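Local coordinates for oxalate biosynthetic component 1 (Burkholderia thailandensis, PDB 5IKY), which makes oxalate as a bifunctional enzyme of quorum sensing-dependent oxalogenesis, pairing an alpha/beta serine hydrolase with an additional lyase activity, at residues A[54-66]-A[154-168]. Residues are numbered along the deposited sequence; the frame is centred on the assembly and turned at random.
Sequences AVPAGGIVREYGY and DRIHTYLSPDFVERM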
# COMPACT_ATOMS: atom_id res chain seq x y z
N ALA A 54 14.01 6.19 -42.37
CA ALA A 54 15.05 5.74 -43.29
C ALA A 54 16.37 6.39 -42.90
O ALA A 54 16.41 7.56 -42.51
CB ALA A 54 14.67 6.07 -44.72
N VAL A 55 17.45 5.63 -43.01
CA VAL A 55 18.73 6.09 -42.50
C VAL A 55 19.87 5.52 -43.36
O VAL A 55 19.83 4.35 -43.75
CB VAL A 55 18.90 5.71 -41.00
CG1 VAL A 55 19.02 4.20 -40.82
CG2 VAL A 55 20.07 6.44 -40.37
N PRO A 56 20.88 6.35 -43.68
CA PRO A 56 22.01 5.88 -44.49
C PRO A 56 22.93 4.93 -43.73
O PRO A 56 22.75 4.70 -42.54
CB PRO A 56 22.74 7.18 -44.85
CG PRO A 56 22.36 8.14 -43.78
CD PRO A 56 20.94 7.80 -43.44
N ALA A 57 23.93 4.40 -44.43
CA ALA A 57 24.93 3.54 -43.81
C ALA A 57 25.77 4.33 -42.82
O ALA A 57 25.79 5.56 -42.85
CB ALA A 57 25.81 2.90 -44.87
N GLY A 58 26.46 3.62 -41.93
CA GLY A 58 27.32 4.27 -40.96
C GLY A 58 26.92 4.07 -39.51
O GLY A 58 27.65 4.46 -38.60
N GLY A 59 25.75 3.48 -39.29
CA GLY A 59 25.27 3.20 -37.94
C GLY A 59 25.81 1.90 -37.39
O GLY A 59 26.25 1.03 -38.15
N ILE A 60 25.78 1.75 -36.07
CA ILE A 60 26.26 0.53 -35.43
C ILE A 60 25.13 -0.24 -34.76
O ILE A 60 24.12 0.34 -34.36
CB ILE A 60 27.35 0.83 -34.38
CG1 ILE A 60 26.78 1.71 -33.26
CG2 ILE A 60 28.55 1.51 -35.02
CD1 ILE A 60 27.79 2.07 -32.21
N VAL A 61 25.29 -1.56 -34.64
CA VAL A 61 24.25 -2.40 -34.06
C VAL A 61 24.83 -3.48 -33.15
O VAL A 61 25.94 -3.97 -33.36
CB VAL A 61 23.38 -3.07 -35.15
CG1 VAL A 61 24.13 -4.21 -35.83
CG2 VAL A 61 22.07 -3.56 -34.58
N ARG A 62 24.08 -3.83 -32.11
CA ARG A 62 24.39 -4.96 -31.25
C ARG A 62 23.21 -5.91 -31.26
O ARG A 62 22.23 -5.71 -30.55
CB ARG A 62 24.70 -4.50 -29.82
CG ARG A 62 24.99 -5.64 -28.85
CD ARG A 62 26.35 -6.28 -29.11
NE ARG A 62 26.66 -7.31 -28.12
CZ ARG A 62 26.52 -8.62 -28.33
NH1 ARG A 62 26.09 -9.06 -29.50
NH2 ARG A 62 26.83 -9.48 -27.37
N GLU A 63 23.29 -6.95 -32.09
CA GLU A 63 22.18 -7.86 -32.28
C GLU A 63 22.54 -9.31 -31.95
O GLU A 63 23.68 -9.73 -32.15
CB GLU A 63 21.65 -7.78 -33.71
CG GLU A 63 22.67 -8.14 -34.78
CD GLU A 63 22.04 -8.29 -36.15
OE1 GLU A 63 20.83 -8.59 -36.22
OE2 GLU A 63 22.76 -8.11 -37.16
N TYR A 64 21.56 -10.05 -31.46
CA TYR A 64 21.71 -11.48 -31.20
C TYR A 64 20.35 -12.12 -30.94
O TYR A 64 19.61 -11.69 -30.06
CB TYR A 64 22.64 -11.73 -30.01
CG TYR A 64 22.90 -13.19 -29.73
CD1 TYR A 64 23.86 -13.90 -30.44
CD2 TYR A 64 22.19 -13.87 -28.74
CE1 TYR A 64 24.10 -15.24 -30.18
CE2 TYR A 64 22.42 -15.20 -28.48
CZ TYR A 64 23.38 -15.88 -29.20
OH TYR A 64 23.62 -17.21 -28.94
N GLY A 65 20.04 -13.16 -31.71
CA GLY A 65 18.85 -13.97 -31.47
C GLY A 65 17.64 -13.64 -32.33
O GLY A 65 16.56 -14.18 -32.10
N TYR A 66 17.80 -12.77 -33.32
CA TYR A 66 16.66 -12.30 -34.09
C TYR A 66 16.64 -12.77 -35.55
O TYR A 66 15.85 -12.28 -36.35
CB TYR A 66 16.60 -10.77 -34.06
CG TYR A 66 16.05 -10.22 -32.76
CD1 TYR A 66 14.68 -10.10 -32.58
CD2 TYR A 66 16.89 -9.85 -31.73
CE1 TYR A 66 14.16 -9.60 -31.39
CE2 TYR A 66 16.38 -9.35 -30.54
CZ TYR A 66 15.02 -9.23 -30.38
OH TYR A 66 14.51 -8.74 -29.20
N ASP A 154 17.81 -12.13 -22.95
CA ASP A 154 18.59 -13.15 -23.64
C ASP A 154 18.64 -12.92 -25.15
O ASP A 154 19.27 -13.67 -25.89
CB ASP A 154 18.04 -14.55 -23.35
CG ASP A 154 16.55 -14.67 -23.60
OD1 ASP A 154 15.95 -13.74 -24.18
OD2 ASP A 154 15.97 -15.71 -23.22
N ARG A 155 17.93 -11.89 -25.60
CA ARG A 155 18.04 -11.40 -26.97
C ARG A 155 18.47 -9.95 -26.92
O ARG A 155 18.33 -9.29 -25.89
CB ARG A 155 16.71 -11.52 -27.71
CG ARG A 155 16.22 -12.93 -27.98
CD ARG A 155 14.83 -12.88 -28.60
NE ARG A 155 14.33 -14.20 -28.97
CZ ARG A 155 13.73 -14.47 -30.13
NH1 ARG A 155 13.30 -15.69 -30.39
NH2 ARG A 155 13.56 -13.50 -31.02
N ILE A 156 19.00 -9.44 -28.02
CA ILE A 156 19.31 -8.02 -28.11
C ILE A 156 19.28 -7.56 -29.56
O ILE A 156 19.59 -8.31 -30.48
CB ILE A 156 20.68 -7.69 -27.47
CG1 ILE A 156 20.81 -6.18 -27.24
CG2 ILE A 156 21.83 -8.23 -28.31
CD1 ILE A 156 21.99 -5.79 -26.38
N HIS A 157 18.86 -6.31 -29.75
CA HIS A 157 18.79 -5.70 -31.07
C HIS A 157 18.82 -4.19 -30.91
O HIS A 157 17.81 -3.52 -31.11
CB HIS A 157 17.54 -6.16 -31.82
CG HIS A 157 17.68 -6.11 -33.30
ND1 HIS A 157 17.58 -4.94 -34.03
CD2 HIS A 157 17.92 -7.09 -34.21
CE1 HIS A 157 17.75 -5.21 -35.31
NE2 HIS A 157 17.95 -6.50 -35.45
N THR A 158 19.98 -3.67 -30.54
CA THR A 158 20.14 -2.25 -30.27
C THR A 158 20.95 -1.56 -31.36
O THR A 158 22.05 -2.00 -31.70
CB THR A 158 20.82 -2.01 -28.90
OG1 THR A 158 19.93 -2.41 -27.86
CG2 THR A 158 21.17 -0.55 -28.73
N TYR A 159 20.39 -0.49 -31.91
CA TYR A 159 21.01 0.22 -33.02
C TYR A 159 21.22 1.70 -32.70
O TYR A 159 20.43 2.30 -31.97
CB TYR A 159 20.15 0.07 -34.28
CG TYR A 159 20.57 0.93 -35.45
CD1 TYR A 159 20.02 2.19 -35.64
CD2 TYR A 159 21.51 0.49 -36.37
CE1 TYR A 159 20.39 2.98 -36.70
CE2 TYR A 159 21.89 1.28 -37.44
CZ TYR A 159 21.33 2.52 -37.60
OH TYR A 159 21.70 3.31 -38.66
N LEU A 160 22.29 2.27 -33.24
CA LEU A 160 22.54 3.70 -33.13
C LEU A 160 22.78 4.29 -34.51
O LEU A 160 23.53 3.73 -35.31
CB LEU A 160 23.74 3.97 -32.22
CG LEU A 160 23.54 3.69 -30.73
CD1 LEU A 160 24.82 3.94 -29.95
CD2 LEU A 160 22.41 4.53 -30.18
N SER A 161 22.13 5.42 -34.78
CA SER A 161 22.21 6.07 -36.08
C SER A 161 23.63 6.53 -36.41
O SER A 161 24.45 6.73 -35.51
CB SER A 161 21.26 7.26 -36.13
OG SER A 161 21.64 8.25 -35.19
N PRO A 162 23.94 6.69 -37.71
CA PRO A 162 25.21 7.25 -38.18
C PRO A 162 25.54 8.54 -37.45
O PRO A 162 26.70 8.79 -37.11
CB PRO A 162 24.96 7.52 -39.66
CG PRO A 162 23.73 6.75 -40.04
CD PRO A 162 23.18 6.07 -38.81
N ASP A 163 24.51 9.35 -37.20
CA ASP A 163 24.66 10.61 -36.49
C ASP A 163 25.28 10.39 -35.11
O ASP A 163 26.15 11.16 -34.69
CB ASP A 163 23.30 11.30 -36.36
CG ASP A 163 23.42 12.80 -36.20
OD1 ASP A 163 23.45 13.50 -37.24
OD2 ASP A 163 23.47 13.28 -35.05
N PHE A 164 24.84 9.35 -34.42
CA PHE A 164 25.42 8.97 -33.14
C PHE A 164 26.88 8.57 -33.30
O PHE A 164 27.74 8.99 -32.52
CB PHE A 164 24.64 7.82 -32.50
CG PHE A 164 23.50 8.27 -31.62
CD1 PHE A 164 23.75 8.74 -30.34
CD2 PHE A 164 22.19 8.21 -32.07
CE1 PHE A 164 22.71 9.15 -29.53
CE2 PHE A 164 21.15 8.61 -31.26
CZ PHE A 164 21.41 9.08 -29.99
N VAL A 165 27.16 7.76 -34.31
CA VAL A 165 28.49 7.20 -34.52
C VAL A 165 29.52 8.29 -34.84
O VAL A 165 30.63 8.27 -34.31
CB VAL A 165 28.48 6.17 -35.66
CG1 VAL A 165 29.85 5.54 -35.82
CG2 VAL A 165 27.43 5.10 -35.39
N GLU A 166 29.14 9.23 -35.70
CA GLU A 166 30.02 10.34 -36.07
C GLU A 166 30.41 11.16 -34.86
O GLU A 166 31.59 11.37 -34.58
CB GLU A 166 29.34 11.24 -37.10
CG GLU A 166 28.93 10.56 -38.39
CD GLU A 166 27.91 11.37 -39.16
OE1 GLU A 166 27.62 12.51 -38.75
OE2 GLU A 166 27.39 10.86 -40.17
N ARG A 167 29.40 11.64 -34.13
CA ARG A 167 29.61 12.48 -32.96
C ARG A 167 30.41 11.74 -31.90
O ARG A 167 31.23 12.33 -31.20
CB ARG A 167 28.27 12.95 -32.40
CG ARG A 167 27.51 13.86 -33.35
CD ARG A 167 26.06 14.02 -32.95
NE ARG A 167 25.92 14.55 -31.59
CZ ARG A 167 24.79 14.52 -30.90
NH1 ARG A 167 23.70 13.97 -31.42
NH2 ARG A 167 24.74 15.02 -29.67
N MET A 168 30.18 10.43 -31.79
CA MET A 168 30.96 9.60 -30.87
C MET A 168 32.42 9.55 -31.31
O MET A 168 33.33 9.71 -30.50
CB MET A 168 30.38 8.19 -30.79
CG MET A 168 29.61 7.91 -29.51
SD MET A 168 29.02 6.21 -29.41
CE MET A 168 27.86 6.16 -30.78
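Pro162, the first residue of helix 162-172, is the bump that fills the hollow made by the bend of residues 55-59. Its CD rests on Val55 CG2 at 3.5 Å, its CG on the carbonyl oxygen of Pro56, and Gly59 CA closes the floor. Val55 CG2 reaches the proline because it stands anti to the backbone N, which leaves CG1 facing the hydroxyl of Tyr159. Gly59 lies bare against the other segment, its CA 3.2 Å from Leu160 O and 3.6 Å from Tyr159 OH, and a CB would point into those oxygens. One helical turn on, Val165 CG2 touches Gly58 O (3.3 Å) and, roughly at a right angle to that, Ile60 CG2.

Beyond this corner, strands 60-64 and 156-160 run antiparallel, their axes at 171°, joined by six backbone hydrogen bonds in three reciprocal pairs, from Ile60-Leu160 to Tyr64-Ile156. On the face carrying Ile60, Arg62 and Ile156, Ile60 lies alongside Leu160, with helix 176-181 packed on it; Ile156 CD1 meets Arg62 CG, whose bent chain carries the guanidinium to Pro107 O. On the other face, His157 presents an edge to the face of Tyr66 in a T-shaped pair, centroids 5.2 Å apart and planes at 82°. Arg155 CD sits over a face of the Tyr66 ring, toward its rim; its guanidinium, turned 89° to the ring, is bonded to Asn243.

The contact thus pairs the middle strand of a three-stranded antiparallel sheet, 60-64, with edge strand 156-160, and seats helix 162-172 against the turn after strand 53-55. Arg62, Glu63 (salt-bridged to Arg102) and Arg155 find polar partners outside both segments, which implies that backbone hydrogen bonds join the strands while apolar and aromatic fit sets their ends.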